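Local atomic coordinates of ribonucleoside-diphosphate reductase (Sulfolobus acidocaldarius DSM 639, PDB entry 6QRZ), a protein that binds a manganese/iron cofactor in a ferritin-like helical fold and probably acts as an R2-like ligand-binding oxidase. Residues 85-90 / 144-149; 101-106 / 170-175; 204-209 / 277-282. All blocks are in the same frame, centred on the assembly; numbering follows the deposited sequence.

Contact 1 (85-90 / 144-149); sequences IVSLFM and DDLTIF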
loop_
_atom_site.group_PDB
_atom_site.type_symbol
_atom_site.label_atom_id
_atom_site.label_comp_id
_atom_site.label_asym_id
_atom_site.label_seq_id
_atom_site.Cartn_x
_atom_site.Cartn_y
_atom_site.Cartn_z
ATOM N N ILE A 85 -2.437 -26.002 -4.246
ATOM C CA ILE A 85 -3.175 -24.815 -4.667
ATOM C C ILE A 85 -3.002 -23.677 -3.669
ATOM O O ILE A 85 -3.084 -22.500 -4.040
ATOM C CB ILE A 85 -4.658 -25.164 -4.889
ATOM C CG1 ILE A 85 -5.256 -25.797 -3.632
ATOM C CG2 ILE A 85 -4.810 -26.096 -6.084
ATOM C CD1 ILE A 85 -6.638 -26.380 -3.840
ATOM N N VAL A 86 -2.763 -23.995 -2.394
ATOM C CA VAL A 86 -2.452 -22.950 -1.424
ATOM C C VAL A 86 -1.057 -22.391 -1.679
ATOM O O VAL A 86 -0.826 -21.181 -1.563
ATOM C CB VAL A 86 -2.602 -23.489 0.012
ATOM C CG1 VAL A 86 -1.982 -22.529 1.015
ATOM C CG2 VAL A 86 -4.070 -23.712 0.338
ATOM N N SER A 87 -0.111 -23.259 -2.045
ATOM C CA SER A 87 1.226 -22.793 -2.398
ATOM C C SER A 87 1.207 -21.929 -3.650
ATOM O O SER A 87 2.097 -21.092 -3.837
ATOM C CB SER A 87 2.165 -23.982 -2.598
ATOM O OG SER A 87 2.184 -24.819 -1.456
ATOM N N LEU A 88 0.211 -22.117 -4.519
ATOM C CA LEU A 88 0.123 -21.303 -5.727
ATOM C C LEU A 88 -0.295 -19.876 -5.397
ATOM O O LEU A 88 0.321 -18.913 -5.868
ATOM C CB LEU A 88 -0.852 -21.938 -6.717
ATOM C CG LEU A 88 -0.434 -23.294 -7.287
ATOM C CD1 LEU A 88 -1.469 -23.805 -8.276
ATOM C CD2 LEU A 88 0.938 -23.202 -7.934
ATOM N N PHE A 89 -1.342 -19.717 -4.585
ATOM C CA PHE A 89 -1.779 -18.376 -4.211
ATOM C C PHE A 89 -0.716 -17.664 -3.383
ATOM O O PHE A 89 -0.318 -16.539 -3.703
ATOM C CB PHE A 89 -3.105 -18.445 -3.453
ATOM C CG PHE A 89 -4.295 -18.681 -4.336
ATOM C CD1 PHE A 89 -4.856 -17.639 -5.057
ATOM C CD2 PHE A 89 -4.857 -19.942 -4.444
ATOM C CE1 PHE A 89 -5.951 -17.852 -5.872
ATOM C CE2 PHE A 89 -5.954 -20.162 -5.258
ATOM C CZ PHE A 89 -6.501 -19.114 -5.971
ATOM N N MET A 90 -0.229 -18.318 -2.323
ATOM C CA MET A 90 0.759 -17.692 -1.448
ATOM C C MET A 90 1.997 -17.260 -2.224
ATOM O O MET A 90 2.610 -16.232 -1.908
ATOM C CB MET A 90 1.144 -18.651 -0.322
ATOM C CG MET A 90 2.053 -18.038 0.726
ATOM S SD MET A 90 2.661 -19.256 1.903
ATOM C CE MET A 90 3.635 -20.301 0.824
ATOM N N ASP A 144 7.850 -26.573 6.304
ATOM C CA ASP A 144 8.818 -26.921 5.278
ATOM C C ASP A 144 8.670 -26.004 4.064
ATOM O O ASP A 144 7.843 -25.091 4.031
ATOM C CB ASP A 144 8.673 -28.394 4.884
ATOM C CG ASP A 144 7.257 -28.754 4.478
ATOM O OD1 ASP A 144 6.370 -27.877 4.553
ATOM O OD2 ASP A 144 7.031 -29.917 4.083
ATOM N N ASP A 145 9.495 -26.262 3.053
ATOM C CA ASP A 145 9.504 -25.458 1.842
ATOM C C ASP A 145 8.355 -25.858 0.925
ATOM O O ASP A 145 7.955 -27.024 0.858
ATOM C CB ASP A 145 10.842 -25.612 1.113
ATOM C CG ASP A 145 10.983 -24.671 -0.076
ATOM O OD1 ASP A 145 10.036 -23.911 -0.368
ATOM O OD2 ASP A 145 12.052 -24.694 -0.721
ATOM N N LEU A 146 7.825 -24.864 0.209
ATOM C CA LEU A 146 6.747 -25.070 -0.749
ATOM C C LEU A 146 7.162 -24.678 -2.163
ATOM O O LEU A 146 6.303 -24.524 -3.035
ATOM C CB LEU A 146 5.499 -24.293 -0.326
ATOM C CG LEU A 146 4.896 -24.716 1.014
ATOM C CD1 LEU A 146 3.638 -23.924 1.331
ATOM C CD2 LEU A 146 4.611 -26.210 1.022
ATOM N N THR A 147 8.464 -24.508 -2.405
ATOM C CA THR A 147 8.946 -24.188 -3.745
ATOM C C THR A 147 8.785 -25.359 -4.709
ATOM O O THR A 147 8.730 -25.146 -5.925
ATOM C CB THR A 147 10.415 -23.752 -3.678
ATOM O OG1 THR A 147 10.574 -22.780 -2.637
ATOM C CG2 THR A 147 10.861 -23.132 -4.994
ATOM N N ILE A 148 8.676 -26.584 -4.196
ATOM C CA ILE A 148 8.503 -27.762 -5.042
ATOM C C ILE A 148 7.047 -27.877 -5.480
ATOM O O ILE A 148 6.621 -28.920 -5.988
ATOM C CB ILE A 148 8.974 -29.039 -4.320
ATOM C CG1 ILE A 148 8.443 -29.084 -2.884
ATOM C CG2 ILE A 148 10.494 -29.129 -4.333
ATOM C CD1 ILE A 148 7.194 -29.919 -2.715
ATOM N N PHE A 149 6.277 -26.805 -5.282
ATOM C CA PHE A 149 4.919 -26.701 -5.793
ATOM C C PHE A 149 4.730 -25.585 -6.806
ATOM O O PHE A 149 3.795 -25.660 -7.610
ATOM C CB PHE A 149 3.921 -26.479 -4.646
ATOM C CG PHE A 149 3.642 -27.708 -3.833
ATOM C CD1 PHE A 149 2.833 -28.713 -4.334
ATOM C CD2 PHE A 149 4.172 -27.851 -2.562
ATOM C CE1 PHE A 149 2.567 -29.842 -3.588
ATOM C CE2 PHE A 149 3.909 -28.980 -1.809
ATOM C CZ PHE A 149 3.106 -29.978 -2.324
#
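Met-90 and Leu-146 meet with their side chains crossing at about a right angle. Met-90 has CG anti to its backbone N (chi1 -174°), and the chain bends only at the last torsion (chi3 64°), which turns CE back. CE then lies 3.7 Å from Leu-146 CD1. One turn earlier on the same helix, the CB of Ser-87 points toward the loop. Its OG is 3.3 Å from Leu-146 CD1, and it also lies near CB, CG and CD2 of that leucine. OG is not left to the leucine, because it hydrogen-bonds to Leu-83 O in its own helix. The CB of Ser-87 stands 3.7 Å from Phe-149 CB, and OG meets the Phe-149 ring obliquely. Leu-88 brings CD2 to the backbone, 3.8 Å from Phe-149 O. The Phe-149 ring has Leu-146 O at its edge, in plane.

This is a helix of the ferritin-like bundle meeting the loop that follows helix 113-139. Helix 76-98 also carries Glu-93, a manganese ligand, and the Met-90 side chain is about 10 Å from that ion. An alanine in place of Leu-146 would probably leave Met-90 CE without its apolar mate and open a gap beside Ser-87 OG.

An Asx turn shapes the loop. Asp-145 OD1 accepts from Thr-147 N at 2.6 Å, with the donor above the carboxylate plane, and from Thr-147 OG1 on its syn lone pair. The second subunit packs here too, with its Thr-35 against Met-90 and Asp-145.

Contact 2 (101-106 / 170-175); sequences TPLIST and WKLRVD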
loop_
_atom_site.group_PDB
_atom_site.type_symbol
_atom_site.label_atom_id
_atom_site.label_comp_id
_atom_site.label_asym_id
_atom_site.label_seq_id
_atom_site.Cartn_x
_atom_site.Cartn_y
_atom_site.Cartn_z
ATOM N N THR A 101 4.699 -2.245 -7.852
ATOM C CA THR A 101 5.490 -1.021 -7.729
ATOM C C THR A 101 5.644 -0.268 -9.047
ATOM O O THR A 101 5.466 0.963 -9.048
ATOM C CB THR A 101 6.851 -1.353 -7.108
ATOM O OG1 THR A 101 6.653 -1.963 -5.826
ATOM C CG2 THR A 101 7.683 -0.092 -6.939
ATOM N N PRO A 102 5.968 -0.902 -10.183
ATOM C CA PRO A 102 6.036 -0.128 -11.433
ATOM C C PRO A 102 4.702 0.462 -11.844
ATOM O O PRO A 102 4.667 1.561 -12.411
ATOM C CB PRO A 102 6.536 -1.153 -12.460
ATOM C CG PRO A 102 7.168 -2.227 -11.664
ATOM C CD PRO A 102 6.382 -2.301 -10.398
ATOM N N LEU A 103 3.597 -0.238 -11.576
ATOM C CA LEU A 103 2.284 0.289 -11.929
ATOM C C LEU A 103 1.933 1.507 -11.082
ATOM O O LEU A 103 1.295 2.446 -11.570
ATOM C CB LEU A 103 1.228 -0.805 -11.775
ATOM C CG LEU A 103 -0.202 -0.454 -12.185
ATOM C CD1 LEU A 103 -0.239 0.066 -13.612
ATOM C CD2 LEU A 103 -1.108 -1.664 -12.029
ATOM N N ILE A 104 2.344 1.510 -9.813
ATOM C CA ILE A 104 2.124 2.679 -8.968
ATOM C C ILE A 104 2.998 3.839 -9.428
ATOM O O ILE A 104 2.534 4.979 -9.536
ATOM C CB ILE A 104 2.376 2.328 -7.490
ATOM C CG1 ILE A 104 1.387 1.261 -7.020
ATOM C CG2 ILE A 104 2.267 3.569 -6.621
ATOM C CD1 ILE A 104 1.607 0.811 -5.593
ATOM N N SER A 105 4.274 3.565 -9.715
ATOM C CA SER A 105 5.169 4.620 -10.179
ATOM C C SER A 105 4.740 5.162 -11.534
ATOM O O SER A 105 4.913 6.356 -11.806
ATOM C CB SER A 105 6.606 4.102 -10.247
ATOM O OG SER A 105 7.496 5.125 -10.661
ATOM N N THR A 106 4.183 4.308 -12.396
ATOM C CA THR A 106 3.676 4.782 -13.679
ATOM C C THR A 106 2.498 5.727 -13.487
ATOM O O THR A 106 2.398 6.753 -14.170
ATOM C CB THR A 106 3.275 3.596 -14.558
ATOM O OG1 THR A 106 4.398 2.722 -14.724
ATOM C CG2 THR A 106 2.812 4.078 -15.924
ATOM N N TRP A 170 7.685 -4.746 -14.623
ATOM C CA TRP A 170 8.897 -3.940 -14.537
ATOM C C TRP A 170 9.341 -3.381 -15.882
ATOM O O TRP A 170 10.354 -2.675 -15.931
ATOM C CB TRP A 170 10.023 -4.758 -13.902
ATOM C CG TRP A 170 9.774 -5.044 -12.454
ATOM C CD1 TRP A 170 9.239 -6.181 -11.921
ATOM C CD2 TRP A 170 10.032 -4.167 -11.350
ATOM N NE1 TRP A 170 9.155 -6.069 -10.554
ATOM C CE2 TRP A 170 9.636 -4.842 -10.179
ATOM C CE3 TRP A 170 10.566 -2.878 -11.240
ATOM C CZ2 TRP A 170 9.755 -4.273 -8.912
ATOM C CZ3 TRP A 170 10.681 -2.314 -9.981
ATOM C CH2 TRP A 170 10.280 -3.010 -8.835
ATOM N N LYS A 171 8.621 -3.678 -16.969
ATOM C CA LYS A 171 8.820 -2.936 -18.208
ATOM C C LYS A 171 8.218 -1.541 -18.124
ATOM O O LYS A 171 8.618 -0.655 -18.887
ATOM C CB LYS A 171 8.214 -3.700 -19.386
ATOM C CG LYS A 171 8.694 -3.243 -20.754
ATOM C CD LYS A 171 8.071 -4.084 -21.858
ATOM C CE LYS A 171 8.539 -3.637 -23.234
ATOM N NZ LYS A 171 7.855 -4.391 -24.322
ATOM N N LEU A 172 7.269 -1.329 -17.207
ATOM C CA LEU A 172 6.730 0.007 -16.987
ATOM C C LEU A 172 7.763 0.929 -16.355
ATOM O O LEU A 172 7.698 2.150 -16.541
ATOM C CB LEU A 172 5.486 -0.067 -16.102
ATOM C CG LEU A 172 4.319 -0.917 -16.600
ATOM C CD1 LEU A 172 3.230 -0.995 -15.542
ATOM C CD2 LEU A 172 3.771 -0.344 -17.888
ATOM N N ARG A 173 8.714 0.370 -15.602
ATOM C CA ARG A 173 9.736 1.196 -14.966
ATOM C C ARG A 173 10.630 1.864 -16.002
ATOM O O ARG A 173 10.979 3.042 -15.864
ATOM C CB ARG A 173 10.569 0.352 -14.002
ATOM C CG ARG A 173 11.616 1.142 -13.229
ATOM C CD ARG A 173 12.437 0.243 -12.312
ATOM N NE ARG A 173 13.292 -0.676 -13.060
ATOM C CZ ARG A 173 14.098 -1.571 -12.501
ATOM N NH1 ARG A 173 14.164 -1.676 -11.180
ATOM N NH2 ARG A 173 14.841 -2.365 -13.261
ATOM N N VAL A 174 11.007 1.131 -17.047
ATOM C CA VAL A 174 11.843 1.700 -18.096
ATOM C C VAL A 174 11.006 2.303 -19.224
ATOM O O VAL A 174 11.458 3.235 -19.898
ATOM C CB VAL A 174 12.817 0.631 -18.627
ATOM C CG1 VAL A 174 12.061 -0.498 -19.318
ATOM C CG2 VAL A 174 13.853 1.248 -19.559
ATOM N N ASP A 175 9.784 1.812 -19.431
ATOM C CA ASP A 175 8.917 2.296 -20.503
ATOM C C ASP A 175 7.486 2.367 -19.987
ATOM O O ASP A 175 6.741 1.380 -20.035
ATOM C CB ASP A 175 9.008 1.398 -21.738
ATOM C CG ASP A 175 8.321 1.999 -22.951
ATOM O OD1 ASP A 175 7.843 3.150 -22.862
ATOM O OD2 ASP A 175 8.261 1.317 -23.996
#
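Pro-102 packs against Trp-170 and Leu-172. Its CB lies 3.9 Å from Leu-172 CB and near Arg-173 N. CG goes over one face of the Trp-170 indole and makes a CH-pi contact, 3.6 Å from the centroid of the six-membered ring and 21° off its normal. It is offset toward the rim, so that CD2 and CE3 are its nearest ring atoms. CD closes the proline ring and lies 4.1 Å from Trp-170 CE2. Pro-102 and Trp-170 cross at about a right angle.

The CB of Trp-170 points away from helix 100-109, but the indole comes back to it. CG of Trp-170 is beside its backbone N (chi1 -69°), and chi2 of 97° turns the face of the indole to the proline. Thr-101 CB approaches CH2 obliquely. Within its own segment the indole has Arg-173 CD at its edge, in plane.

In the ferritin-like bundle, this joins helix 100-109, the next helix after the one bearing Glu-93, to the short helix 171-174 between helices 155-169 and 178-190. The dimer interface is close by: Trp-170 packs on Ser-105 of the second subunit, and Thr-101 on its Ile-108.

Leu-172 extends the apolar contact. Its CD1 is 4.1 Å from Leu-103 CD1, and these two side chains lie side by side, pointing the same way. Leu-181 of helix 178-190 packs on Leu-103 and Thr-106 as well. Thr-106 crosses Leu-172 and puts OG1 3.3 Å from its CB. That hydroxyl donates to Pro-102 O at 2.6 Å. Thr-106 N donates to the same oxygen from the opposite face of the carbonyl plane.

Contact 3 (204-209 / 277-282); sequences FKHIFN and FGLTPD
The Phe-277 ring is covered on one face by Ile-207. Three carbons of the isoleucine line up along this face. CG2 sits 3.5 Å above the plane, offset toward the rim, and makes a CH-pi contact 25° off the ring normal. CG1 is 3.6 Å from Phe-277 CG, at the root of the ring. CD1 lies on the same face near the rim, 3.7 Å from Phe-277 CD2. With CG1 beside the backbone N (chi1 -69°) and CG2 anti to it, both branches of Ile-207 face the ring.

The His-206 ring meets Leu-279 CD2 obliquely, and the nearer approach is to its root, with His-206 CB 3.8 Å from that methyl. Its ring also meets Phe-283 of helix 281-301, with the planes steeply inclined. Leu-279 has a looser contact with the isoleucine, where its CD1 is 4.5 Å from Ile-207 CG1.

No hydrogen bond joins the two segments. The grip is apolar, made by Ile-207 and His-206 on one side and Phe-277 and Leu-279 on the other. Phe-277 and Gly-278 both have positive phi, which turns the chain between Phe-277 and Leu-279. Neighbours add to the packing: Phe-277 also touches Glu-78 of helix 76-98 and Leu-211, and Leu-279 touches Tyr-81 and Thr-203.

The contact lies at the edge of the bundle, where no other subunit reaches it. It packs the loop leading into helix 281-301 against helix 192-211, with helix 76-98 alongside, in the ferritin-like, R2-type helical fold.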
loop_
_atom_site.group_PDB
_atom_site.type_symbol
_atom_site.label_atom_id
_atom_site.label_comp_id
_atom_site.label_asym_id
_atom_site.label_seq_id
_atom_site.Cartn_x
_atom_site.Cartn_y
_atom_site.Cartn_z
ATOM N N PHE A 204 -11.611 -23.832 -4.634
ATOM C CA PHE A 204 -11.877 -23.766 -3.202
ATOM C C PHE A 204 -13.366 -23.890 -2.900
ATOM O O PHE A 204 -13.741 -24.317 -1.803
ATOM C CB PHE A 204 -11.331 -22.462 -2.621
ATOM C CG PHE A 204 -9.842 -22.458 -2.416
ATOM C CD1 PHE A 204 -9.157 -23.637 -2.170
ATOM C CD2 PHE A 204 -9.128 -21.273 -2.468
ATOM C CE1 PHE A 204 -7.786 -23.631 -1.981
ATOM C CE2 PHE A 204 -7.759 -21.260 -2.281
ATOM C CZ PHE A 204 -7.086 -22.441 -2.037
ATOM N N LYS A 205 -14.224 -23.520 -3.853
ATOM C CA LYS A 205 -15.664 -23.594 -3.629
ATOM C C LYS A 205 -16.139 -25.040 -3.532
ATOM O O LYS A 205 -16.999 -25.363 -2.703
ATOM C CB LYS A 205 -16.401 -22.857 -4.748
ATOM C CG LYS A 205 -17.916 -22.935 -4.667
ATOM C CD LYS A 205 -18.563 -22.213 -5.837
ATOM C CE LYS A 205 -20.080 -22.279 -5.762
ATOM N NZ LYS A 205 -20.613 -21.598 -4.549
ATOM N N HIS A 206 -15.590 -25.926 -4.364
ATOM C CA HIS A 206 -15.985 -27.329 -4.360
ATOM C C HIS A 206 -15.258 -28.149 -3.302
ATOM O O HIS A 206 -15.690 -29.269 -3.007
ATOM C CB HIS A 206 -15.751 -27.945 -5.743
ATOM C CG HIS A 206 -16.520 -27.274 -6.839
ATOM N ND1 HIS A 206 -17.890 -27.369 -6.953
ATOM C CD2 HIS A 206 -16.109 -26.499 -7.871
ATOM C CE1 HIS A 206 -18.291 -26.679 -8.006
ATOM N NE2 HIS A 206 -17.230 -26.140 -8.580
ATOM N N ILE A 207 -14.177 -27.629 -2.729
ATOM C CA ILE A 207 -13.452 -28.348 -1.686
ATOM C C ILE A 207 -14.055 -28.088 -0.312
ATOM O O ILE A 207 -14.190 -29.009 0.497
ATOM C CB ILE A 207 -11.957 -27.970 -1.727
ATOM C CG1 ILE A 207 -11.296 -28.534 -2.987
ATOM C CG2 ILE A 207 -11.235 -28.459 -0.475
ATOM C CD1 ILE A 207 -9.826 -28.188 -3.113
ATOM N N PHE A 208 -14.443 -26.842 -0.034
ATOM C CA PHE A 208 -14.926 -26.494 1.297
ATOM C C PHE A 208 -16.400 -26.842 1.473
ATOM O O PHE A 208 -16.817 -27.247 2.564
ATOM C CB PHE A 208 -14.702 -25.005 1.568
ATOM C CG PHE A 208 -13.276 -24.561 1.398
ATOM C CD1 PHE A 208 -12.228 -25.448 1.586
ATOM C CD2 PHE A 208 -12.984 -23.251 1.052
ATOM C CE1 PHE A 208 -10.919 -25.039 1.428
ATOM C CE2 PHE A 208 -11.677 -22.836 0.893
ATOM C CZ PHE A 208 -10.643 -23.731 1.081
ATOM N N ASN A 209 -17.199 -26.693 0.416
ATOM C CA ASN A 209 -18.638 -26.894 0.537
ATOM C C ASN A 209 -19.028 -28.365 0.446
ATOM O O ASN A 209 -19.992 -28.786 1.094
ATOM C CB ASN A 209 -19.369 -26.085 -0.536
ATOM C CG ASN A 209 -20.859 -25.970 -0.273
ATOM O OD1 ASN A 209 -21.335 -26.293 0.815
ATOM N ND2 ASN A 209 -21.600 -25.498 -1.269
ATOM N N PHE A 277 -10.911 -34.475 -4.170
ATOM C CA PHE A 277 -12.035 -33.643 -3.739
ATOM C C PHE A 277 -13.216 -33.728 -4.704
ATOM O O PHE A 277 -14.040 -32.813 -4.772
ATOM C CB PHE A 277 -11.612 -32.182 -3.552
ATOM C CG PHE A 277 -10.548 -31.984 -2.510
ATOM C CD1 PHE A 277 -10.872 -31.978 -1.164
ATOM C CD2 PHE A 277 -9.225 -31.791 -2.876
ATOM C CE1 PHE A 277 -9.897 -31.793 -0.199
ATOM C CE2 PHE A 277 -8.243 -31.603 -1.915
ATOM C CZ PHE A 277 -8.581 -31.604 -0.574
ATOM N N GLY A 278 -13.315 -34.827 -5.449
ATOM C CA GLY A 278 -14.372 -34.972 -6.433
ATOM C C GLY A 278 -14.293 -33.990 -7.580
ATOM O O GLY A 278 -15.326 -33.628 -8.153
ATOM N N LEU A 279 -13.089 -33.543 -7.929
ATOM C CA LEU A 279 -12.902 -32.574 -8.997
ATOM C C LEU A 279 -12.649 -33.279 -10.321
ATOM O O LEU A 279 -11.916 -34.270 -10.385
ATOM C CB LEU A 279 -11.737 -31.637 -8.675
ATOM C CG LEU A 279 -11.925 -30.699 -7.482
ATOM C CD1 LEU A 279 -10.649 -29.921 -7.207
ATOM C CD2 LEU A 279 -13.091 -29.753 -7.726
ATOM N N THR A 280 -13.264 -32.756 -11.380
ATOM C CA THR A 280 -13.091 -33.275 -12.731
ATOM C C THR A 280 -12.105 -32.407 -13.492
ATOM O O THR A 280 -12.252 -31.175 -13.494
ATOM C CB THR A 280 -14.429 -33.308 -13.467
ATOM O OG1 THR A 280 -15.360 -34.115 -12.735
ATOM C CG2 THR A 280 -14.259 -33.883 -14.866
ATOM N N PRO A 281 -11.090 -32.991 -14.136
ATOM C CA PRO A 281 -10.131 -32.159 -14.883
ATOM C C PRO A 281 -10.757 -31.414 -16.048
ATOM O O PRO A 281 -10.239 -30.366 -16.450
ATOM C CB PRO A 281 -9.081 -33.174 -15.356
ATOM C CG PRO A 281 -9.793 -34.486 -15.354
ATOM C CD PRO A 281 -10.752 -34.423 -14.203
ATOM N N ASP A 282 -11.858 -31.921 -16.604
ATOM C CA ASP A 282 -12.556 -31.223 -17.676
ATOM C C ASP A 282 -13.464 -30.111 -17.168
ATOM O O ASP A 282 -13.994 -29.348 -17.983
ATOM C CB ASP A 282 -13.377 -32.216 -18.504
ATOM C CG ASP A 282 -12.511 -33.234 -19.222
ATOM O OD1 ASP A 282 -11.366 -32.892 -19.585
ATOM O OD2 ASP A 282 -12.977 -34.375 -19.424
#

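From the N terminus, contact 1 opens first on helix 76-98, and contact 2 opens soon after on helix 100-109. Contact 1 closes at 144-149 while contact 2 is still open, and contact 2 closes at 170-175, so the two loops cross. Contact 2 joins helix 100-109 to the short helix 171-174. Both touch the second subunit. Contact 3 opens later and closes at 277-282, in series with the others. It joins helix 192-211 to the loop before helix 281-301. Contacts 1 and 3 touch, with Ile-85 and Phe-89 against Phe-204. Contact 2 lies across the chain's centre from contact 3, their centres about 37 Å apart.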